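Local coordinates for S-adenosyl-L-methionine methyl transferase (Ruegeria pomeroyi DSS-3, PDB 3IHT), which binds S-adenosylmethionine in a Rossmann-like fold and probably transfers its methyl group to an acceptor substrate, at residues I129-E134 / M149-L154; G42-L47 / T106-A112. All coordinates share one frame; numbering follows the deposited sequence.

Overall arrangement
From the N terminus the chain runs through helix 15-36 into strand 44-47, the first half of contact 2. It then passes helix 53-61, strands 67-71 and 87-89 and helix 92-103 before strand 107-112 returns beside 44-47 and closes that loop, pairing the two strands at the centre of the sheet. Helix 119-133 follows directly and opens contact 1, which closes after strand 141-145, when the loop 149-154 comes back to the helix end. The two contacts are therefore in series along the chain. They meet through Ile-133, whose CD1 lies 3.6 Å from Leu-47 CD1, so the helix joins the central strands to the outer loop.

Contact 1: residues I129-E134 / M149-L154. With NI (nickel (II) ion), chain D.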
ATOM      1  N   ILE A 129     -18.088  -2.107  15.716  1.00 15.25           N
ATOM      2  CA  ILE A 129     -18.881  -1.779  14.524  0.50 15.06           C
ATOM      3  C   ILE A 129     -19.654  -2.956  13.948  1.00 15.74           C
ATOM      4  O   ILE A 129     -20.581  -2.757  13.163  1.00 15.34           O
ATOM      5  CB  ILE A 129     -18.060  -1.127  13.381  0.50 15.72           C
ATOM      6  CG1 ILE A 129     -16.997  -2.071  12.807  0.50 12.90           C
ATOM      7  CG2 ILE A 129     -17.465   0.190  13.863  0.50 14.10           C
ATOM      8  CD1 ILE A 129     -16.245  -1.452  11.667  0.50 13.03           C
ATOM      9  N   SER A 130     -19.304  -4.165  14.337  1.00 14.63           N
ATOM     10  CA  SER A 130     -19.959  -5.349  13.774  1.00 14.84           C
ATOM     11  C   SER A 130     -21.513  -5.299  13.904  1.00 15.26           C
ATOM     12  O   SER A 130     -22.222  -5.490  12.909  1.00 16.11           O
ATOM     13  CB  SER A 130     -19.349  -6.626  14.359  1.00 14.62           C
ATOM     14  OG  SER A 130     -18.055  -6.891  13.839  1.00 15.20           O
ATOM     15  N   PRO A 131     -22.049  -5.035  15.111  1.00 14.91           N
ATOM     16  CA  PRO A 131     -23.519  -4.992  15.201  1.00 15.23           C
ATOM     17  C   PRO A 131     -24.128  -3.779  14.502  1.00 15.03           C
ATOM     18  O   PRO A 131     -25.341  -3.777  14.231  1.00 15.78           O
ATOM     19  CB  PRO A 131     -23.791  -4.943  16.718  1.00 15.60           C
ATOM     20  CG  PRO A 131     -22.476  -4.390  17.315  1.00 14.53           C
ATOM     21  CD  PRO A 131     -21.411  -4.967  16.435  1.00 15.61           C
ATOM     22  N   LEU A 132     -23.319  -2.769  14.180  1.00 14.65           N
ATOM     23  CA  LEU A 132     -23.819  -1.634  13.415  1.00 15.64           C
ATOM     24  C   LEU A 132     -23.901  -1.948  11.925  1.00 15.52           C
ATOM     25  O   LEU A 132     -24.732  -1.382  11.230  1.00 16.60           O
ATOM     26  CB  LEU A 132     -22.970  -0.378  13.627  1.00 15.81           C
ATOM     27  CG  LEU A 132     -22.829   0.141  15.064  1.00 20.05           C
ATOM     28  CD1 LEU A 132     -21.972   1.449  15.069  1.00 23.94           C
ATOM     29  CD2 LEU A 132     -24.167   0.349  15.712  1.00 22.06           C
ATOM     30  N   ILE A 133     -23.028  -2.817  11.443  1.00 15.73           N
ATOM     31  CA  ILE A 133     -23.018  -3.203  10.043  1.00 15.77           C
ATOM     32  C   ILE A 133     -24.033  -4.299   9.703  1.00 15.97           C
ATOM     33  O   ILE A 133     -24.693  -4.221   8.648  1.00 16.03           O
ATOM     34  CB  ILE A 133     -21.635  -3.665   9.608  1.00 15.83           C
ATOM     35  CG1 ILE A 133     -20.653  -2.497   9.635  1.00 15.05           C
ATOM     36  CG2 ILE A 133     -21.671  -4.412   8.239  1.00 15.13           C
ATOM     37  CD1 ILE A 133     -19.155  -2.871   9.528  1.00 14.81           C
ATOM     38  N   GLU A 134     -24.141  -5.295  10.569  1.00 16.92           N
ATOM     39  CA  GLU A 134     -24.944  -6.506  10.301  1.00 18.05           C
ATOM     40  C   GLU A 134     -26.378  -6.245   9.786  1.00 17.87           C
ATOM     41  O   GLU A 134     -26.770  -6.859   8.781  1.00 18.30           O
ATOM     42  CB  GLU A 134     -24.961  -7.451  11.514  1.00 17.82           C
ATOM     43  CG  GLU A 134     -25.613  -8.773  11.236  1.00 20.22           C
ATOM     44  CD  GLU A 134     -25.169  -9.882  12.206  1.00 21.78           C
ATOM     45  OE1 GLU A 134     -24.477  -9.586  13.219  1.00 20.35           O
ATOM     46  OE2 GLU A 134     -25.523 -11.049  11.946  1.00 25.17           O
HETATM   47  N   MSE A 149     -14.334 -10.023  12.114  1.00 18.05           N
HETATM   48  CA  MSE A 149     -15.540  -9.380  12.590  1.00 16.81           C
HETATM   49  C   MSE A 149     -16.228 -10.230  13.654  1.00 16.95           C
HETATM   50  O   MSE A 149     -15.844 -11.372  13.892  1.00 17.73           O
HETATM   51  CB  MSE A 149     -16.480  -9.098  11.423  1.00 16.55           C
HETATM   52  CG  MSE A 149     -15.865  -8.274  10.334  1.00 17.25           C
HETATM   53 SE   MSE A 149     -15.212  -6.486  10.899  0.75 17.88          SE
HETATM   54  CE  MSE A 149     -16.902  -5.563  10.822  1.00 17.64           C
ATOM     55  N   TYR A 150     -17.215  -9.643  14.319  1.00 15.66           N
ATOM     56  CA  TYR A 150     -17.898 -10.258  15.424  1.00 16.57           C
ATOM     57  C   TYR A 150     -19.403 -10.216  15.222  1.00 16.75           C
ATOM     58  O   TYR A 150     -20.117  -9.485  15.913  1.00 17.47           O
ATOM     59  CB  TYR A 150     -17.521  -9.491  16.695  1.00 16.26           C
ATOM     60  CG  TYR A 150     -16.043  -9.569  17.071  1.00 16.33           C
ATOM     61  CD1 TYR A 150     -15.110  -8.732  16.497  1.00 16.92           C
ATOM     62  CD2 TYR A 150     -15.604 -10.465  18.056  1.00 20.47           C
ATOM     63  CE1 TYR A 150     -13.772  -8.789  16.846  1.00 16.91           C
ATOM     64  CE2 TYR A 150     -14.272 -10.510  18.426  1.00 20.13           C
ATOM     65  CZ  TYR A 150     -13.366  -9.696  17.823  1.00 21.07           C
ATOM     66  OH  TYR A 150     -12.042  -9.739  18.216  1.00 24.67           O
ATOM     67  N   PHE A 151     -19.889 -10.979  14.248  1.00 16.89           N
ATOM     68  CA  PHE A 151     -21.289 -10.963  13.854  1.00 17.06           C
ATOM     69  C   PHE A 151     -22.121 -12.010  14.602  1.00 19.48           C
ATOM     70  O   PHE A 151     -21.571 -12.969  15.122  1.00 19.23           O
ATOM     71  CB  PHE A 151     -21.416 -11.219  12.350  1.00 17.34           C
ATOM     72  CG  PHE A 151     -20.851 -10.128  11.504  1.00 15.54           C
ATOM     73  CD1 PHE A 151     -21.318  -8.818  11.647  1.00 15.19           C
ATOM     74  CD2 PHE A 151     -19.869 -10.384  10.568  1.00 17.55           C
ATOM     75  CE1 PHE A 151     -20.804  -7.780  10.852  1.00 16.23           C
ATOM     76  CE2 PHE A 151     -19.382  -9.350   9.760  1.00 17.10           C
ATOM     77  CZ  PHE A 151     -19.841  -8.049   9.925  1.00 16.69           C
ATOM     78  N   GLU A 152     -23.426 -11.784  14.666  1.00 20.31           N
ATOM     79  CA  GLU A 152     -24.360 -12.715  15.335  1.00 23.02           C
ATOM     80  C   GLU A 152     -24.892 -13.794  14.392  1.00 23.84           C
ATOM     81  O   GLU A 152     -25.022 -14.963  14.772  1.00 24.56           O
ATOM     82  CB  GLU A 152     -25.554 -11.921  15.878  1.00 24.07           C
ATOM     83  CG  GLU A 152     -25.251 -11.059  17.068  1.00 24.61           C
ATOM     84  CD  GLU A 152     -25.032 -11.871  18.319  1.00 30.97           C
ATOM     85  OE1 GLU A 152     -25.260 -13.115  18.310  1.00 31.06           O
ATOM     86  OE2 GLU A 152     -24.651 -11.263  19.336  1.00 29.50           O
ATOM     87  N   GLY A 153     -25.225 -13.385  13.176  1.00 23.83           N
ATOM     88  CA  GLY A 153     -25.962 -14.201  12.225  1.00 24.53           C
ATOM     89  C   GLY A 153     -25.230 -14.502  10.926  1.00 25.37           C
ATOM     90  O   GLY A 153     -25.535 -15.511  10.273  1.00 27.70           O
ATOM     91  N   LEU A 154     -24.260 -13.673  10.540  1.00 23.08           N
ATOM     92  CA  LEU A 154     -23.562 -13.848   9.258  1.00 23.27           C
ATOM     93  C   LEU A 154     -22.554 -15.001   9.336  1.00 23.68           C
ATOM     94  O   LEU A 154     -21.846 -15.154  10.332  1.00 26.37           O
ATOM     95  CB  LEU A 154     -22.874 -12.566   8.836  1.00 22.05           C
ATOM     96  CG  LEU A 154     -23.701 -11.274   8.823  1.00 22.40           C
ATOM     97  CD1 LEU A 154     -22.848 -10.127   8.330  1.00 19.15           C
ATOM     98  CD2 LEU A 154     -25.004 -11.381   8.020  1.00 20.15           C
TER
HETATM   99 NI    NI D 174     -24.355 -12.080  21.079  0.80 25.08          NI
HETATM  100  O   HOH W   1     -22.987 -14.165  21.361  1.00 39.83           O
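Met-149, present as selenomethionine, sends its methyl CE among three residues of helix 119-133. CE lies 3.7 Å from Ile-133 CD1, the two side chains crossing at about a right angle, and 4.0 Å from Ile-129 CG1; Ser-130 OG is its third neighbour. The chain of Met-149 bends at its last two torsions, which folds the methyl back toward the helix. Met-143 of strand 141-145 touches both Ile-133 and Met-149, placing this apolar centre between helix and sheet.

The ring of Phe-151 extends the packing. Leu-154 CD1 sits over the centre of one face, while Ser-130 OG stands above the opposite face, displaced toward the rim; Tyr-171 meets the ring edge-to-face. The rim atom Phe-151 CE1 comes within 3.4 Å of Ser-130 O.

Polar bonds begin at Ser-130. Its OG accepts the N-H of Tyr-150 at 2.9 Å in a nearly straight bond (169°) and also bonds to Ala-126 O one turn back, so the hydroxyl links loop to helix. At the outer edge, Glu-134 has CG anti to the backbone N (chi1 -173°) and an extended chain that carries its carboxylate to the loop backbone. Glu-152 N reaches Glu-134 OE1 at 2.8 Å and Gly-153 N reaches Glu-134 OE2 at 2.7 Å, each carboxylate oxygen accepting on its syn lone pair; Leu-154 N adds a weak bond to Glu-134 OE2.

The side chain of Glu-152 takes no part in this grip; its OE2 binds a nickel ion at 1.9 Å. Two firm N-H bonds and one weak one thus converge on the carboxylate of Glu-134, an arrangement that fixes the loop's course at the helix end and would probably favour the ionised form of Glu-134.

Contact 2: residues G42-L47 / T106-A112; sequences GPVYEL and TASLVHA
Thr-106 meets Gly-42 where the two segments begin: Thr-106 O receives a CA-H...O contact from Gly-42 CA at 3.2 Å, and one water bridges the same carbonyl to Gly-42 N, weakly on the glycine side. Ala-107 lays its CB over a face of the Tyr-45 ring, 4.0 Å from the centroid, a CH-pi contact.

At Ser-108 the chain turns a corner. Its N-H bonds to Pro-43 O, and with chi1 at 59° OG lies between its own backbone N and carbonyl carbon, from where it donates to Gly-42 O at 2.7 Å, coming from above the carbonyl plane. Arg-65 is a further partner of this hydroxyl.

Leu-109 pairs in parallel with Val-44, the short strand axes being 11° apart. These are neighbouring strands of the Rossmann-like methyltransferase sheet, flanked by 67-71 beyond 44-47 and by 141-145 beyond 107-112. Leu-109 O accepts Tyr-45 N, while Leu-109 CD2 packs beside Val-44 CG1. On the other face Val-110 divides its branches: CG2 meets Tyr-45 CD2, and CG1 reaches Leu-47 CD1 at 3.7 Å. His-111 takes Tyr-45 O through its N-H and gives its own O to Leu-47 N. Alongside Glu-46, His-111 ND1 donates to the syn side of OE1 at 2.6 Å; the oxygen is close to the ring plane, the donor tilted 22° from the carboxylate plane. Ala-112 ends the pairing, its CB against Leu-47 CB.

Thr-54, an S-adenosylmethionine-binding residue, bonds to Glu-46 OE2. With the His-111 bond it probably fixes the carboxylate's orientation; the nearest atoms of the Glu-46 side chain and the bound S-adenosylmethionine are about 4 Å apart.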
ATOM      1  N   GLY A  42     -29.341  -4.104  -4.718  1.00 18.76           N
ATOM      2  CA  GLY A  42     -29.062  -3.118  -3.686  1.00 17.95           C
ATOM      3  C   GLY A  42     -27.617  -2.640  -3.722  1.00 17.31           C
ATOM      4  O   GLY A  42     -26.746  -3.262  -4.352  1.00 16.66           O
ATOM      5  N   PRO A  43     -27.339  -1.526  -3.040  1.00 17.04           N
ATOM      6  CA  PRO A  43     -26.025  -0.898  -3.195  1.00 18.01           C
ATOM      7  C   PRO A  43     -24.858  -1.605  -2.524  1.00 17.36           C
ATOM      8  O   PRO A  43     -25.017  -2.472  -1.670  1.00 16.48           O
ATOM      9  CB  PRO A  43     -26.214   0.487  -2.554  1.00 18.91           C
ATOM     10  CG  PRO A  43     -27.258   0.309  -1.587  1.00 19.72           C
ATOM     11  CD  PRO A  43     -28.227  -0.711  -2.206  1.00 17.80           C
ATOM     12  N   VAL A  44     -23.682  -1.207  -2.969  1.00 16.74           N
ATOM     13  CA  VAL A  44     -22.418  -1.554  -2.358  1.00 16.50           C
ATOM     14  C   VAL A  44     -22.045  -0.413  -1.424  1.00 16.10           C
ATOM     15  O   VAL A  44     -22.141   0.759  -1.800  1.00 16.48           O
ATOM     16  CB  VAL A  44     -21.345  -1.734  -3.425  1.00 16.66           C
ATOM     17  CG1 VAL A  44     -19.979  -1.997  -2.787  1.00 15.99           C
ATOM     18  CG2 VAL A  44     -21.788  -2.821  -4.481  1.00 17.10           C
ATOM     19  N   TYR A  45     -21.689  -0.753  -0.194  1.00 14.74           N
ATOM     20  CA  TYR A  45     -21.223   0.233   0.777  1.00 15.35           C
ATOM     21  C   TYR A  45     -19.728   0.080   0.947  1.00 16.92           C
ATOM     22  O   TYR A  45     -19.240  -1.017   1.239  1.00 17.88           O
ATOM     23  CB  TYR A  45     -21.900   0.079   2.160  1.00 15.96           C
ATOM     24  CG  TYR A  45     -23.389   0.394   2.265  1.00 15.51           C
ATOM     25  CD1 TYR A  45     -24.099   0.989   1.205  1.00 16.65           C
ATOM     26  CD2 TYR A  45     -24.099   0.088   3.425  1.00 17.24           C
ATOM     27  CE1 TYR A  45     -25.447   1.258   1.290  1.00 17.43           C
ATOM     28  CE2 TYR A  45     -25.465   0.396   3.533  1.00 16.42           C
ATOM     29  CZ  TYR A  45     -26.131   0.988   2.456  1.00 15.71           C
ATOM     30  OH  TYR A  45     -27.484   1.268   2.520  1.00 18.37           O
ATOM     31  N   GLU A  46     -19.004   1.186   0.812  1.00 16.60           N
ATOM     32  CA  GLU A  46     -17.553   1.245   1.000  1.00 16.23           C
ATOM     33  C   GLU A  46     -17.291   2.024   2.278  1.00 16.38           C
ATOM     34  O   GLU A  46     -17.539   3.233   2.330  1.00 15.67           O
ATOM     35  CB  GLU A  46     -16.919   1.946  -0.217  1.00 16.66           C
ATOM     36  CG  GLU A  46     -15.439   2.306  -0.106  1.00 17.13           C
ATOM     37  CD  GLU A  46     -14.504   1.115  -0.222  1.00 21.22           C
ATOM     38  OE1 GLU A  46     -14.995  -0.038  -0.163  1.00 23.24           O
ATOM     39  OE2 GLU A  46     -13.283   1.321  -0.392  1.00 21.01           O
ATOM     40  N   LEU A  47     -16.823   1.336   3.320  1.00 15.66           N
ATOM     41  CA  LEU A  47     -16.619   1.967   4.616  1.00 16.39           C
ATOM     42  C   LEU A  47     -15.160   2.375   4.721  1.00 17.53           C
ATOM     43  O   LEU A  47     -14.256   1.512   4.882  1.00 18.36           O
ATOM     44  CB  LEU A  47     -17.025   1.015   5.773  1.00 16.46           C
ATOM     45  CG  LEU A  47     -18.436   0.443   5.657  1.00 18.72           C
ATOM     46  CD1 LEU A  47     -18.801  -0.412   6.903  1.00 20.57           C
ATOM     47  CD2 LEU A  47     -19.473   1.547   5.461  1.00 18.79           C
ATOM     48  N   THR A 106     -30.917  -3.407   2.739  1.00 18.35           N
ATOM     49  CA  THR A 106     -30.890  -3.594   1.298  1.00 17.91           C
ATOM     50  C   THR A 106     -29.512  -3.651   0.678  1.00 18.05           C
ATOM     51  O   THR A 106     -29.397  -3.805  -0.536  1.00 17.36           O
ATOM     52  CB  THR A 106     -31.673  -2.480   0.621  1.00 18.42           C
ATOM     53  OG1 THR A 106     -31.126  -1.220   1.009  1.00 19.93           O
ATOM     54  CG2 THR A 106     -33.197  -2.604   0.969  1.00 18.72           C
ATOM     55  N   ALA A 107     -28.446  -3.548   1.476  1.00 17.06           N
ATOM     56  CA  ALA A 107     -27.112  -3.554   0.885  1.00 16.65           C
ATOM     57  C   ALA A 107     -26.767  -4.937   0.348  1.00 15.95           C
ATOM     58  O   ALA A 107     -27.010  -5.964   1.017  1.00 16.96           O
ATOM     59  CB  ALA A 107     -26.031  -3.110   1.913  1.00 16.69           C
ATOM     60  N   SER A 108     -26.154  -4.981  -0.830  1.00 16.02           N
ATOM     61  CA  SER A 108     -25.743  -6.259  -1.428  1.00 16.00           C
ATOM     62  C   SER A 108     -24.344  -6.643  -1.000  1.00 17.21           C
ATOM     63  O   SER A 108     -23.986  -7.822  -0.975  1.00 17.20           O
ATOM     64  CB  SER A 108     -25.821  -6.185  -2.963  1.00 16.56           C
ATOM     65  OG  SER A 108     -24.991  -5.148  -3.495  1.00 16.83           O
ATOM     66  N   LEU A 109     -23.514  -5.641  -0.717  1.00 16.31           N
ATOM     67  CA  LEU A 109     -22.102  -5.864  -0.430  1.00 16.05           C
ATOM     68  C   LEU A 109     -21.622  -4.713   0.439  1.00 16.26           C
ATOM     69  O   LEU A 109     -21.801  -3.543   0.061  1.00 16.81           O
ATOM     70  CB  LEU A 109     -21.285  -5.933  -1.732  1.00 15.51           C
ATOM     71  CG  LEU A 109     -19.767  -5.986  -1.664  1.00 16.79           C
ATOM     72  CD1 LEU A 109     -19.261  -7.167  -0.793  1.00 18.86           C
ATOM     73  CD2 LEU A 109     -19.160  -6.050  -3.060  1.00 18.73           C
ATOM     74  N   VAL A 110     -21.018  -5.022   1.569  1.00 15.64           N
ATOM     75  CA  VAL A 110     -20.428  -4.018   2.463  1.00 16.32           C
ATOM     76  C   VAL A 110     -18.951  -4.365   2.584  1.00 17.86           C
ATOM     77  O   VAL A 110     -18.592  -5.501   2.947  1.00 16.96           O
ATOM     78  CB  VAL A 110     -21.123  -3.953   3.867  1.00 17.03           C
ATOM     79  CG1 VAL A 110     -20.433  -2.930   4.818  1.00 15.83           C
ATOM     80  CG2 VAL A 110     -22.635  -3.657   3.699  1.00 16.19           C
ATOM     81  N   HIS A 111     -18.101  -3.398   2.218  1.00 17.56           N
ATOM     82  CA  HIS A 111     -16.652  -3.543   2.287  1.00 17.77           C
ATOM     83  C   HIS A 111     -16.086  -2.588   3.319  1.00 18.97           C
ATOM     84  O   HIS A 111     -16.385  -1.382   3.261  1.00 19.83           O
ATOM     85  CB  HIS A 111     -15.978  -3.245   0.937  1.00 17.05           C
ATOM     86  CG  HIS A 111     -14.482  -3.258   1.027  1.00 19.44           C
ATOM     87  ND1 HIS A 111     -13.690  -2.195   0.635  1.00 20.63           N
ATOM     88  CD2 HIS A 111     -13.634  -4.210   1.492  1.00 20.90           C
ATOM     89  CE1 HIS A 111     -12.422  -2.488   0.890  1.00 22.53           C
ATOM     90  NE2 HIS A 111     -12.364  -3.696   1.432  1.00 20.10           N
ATOM     91  N   ALA A 112     -15.300  -3.105   4.265  1.00 18.95           N
ATOM     92  CA  ALA A 112     -14.647  -2.279   5.265  1.00 20.34           C
ATOM     93  C   ALA A 112     -13.140  -2.454   5.238  1.00 20.96           C
ATOM     94  O   ALA A 112     -12.626  -3.576   5.308  1.00 20.28           O
ATOM     95  CB  ALA A 112     -15.218  -2.571   6.685  1.00 20.32           C
TER
HETATM   96  O   HOH W   2     -29.293  -6.088  -2.457  1.00 16.02           O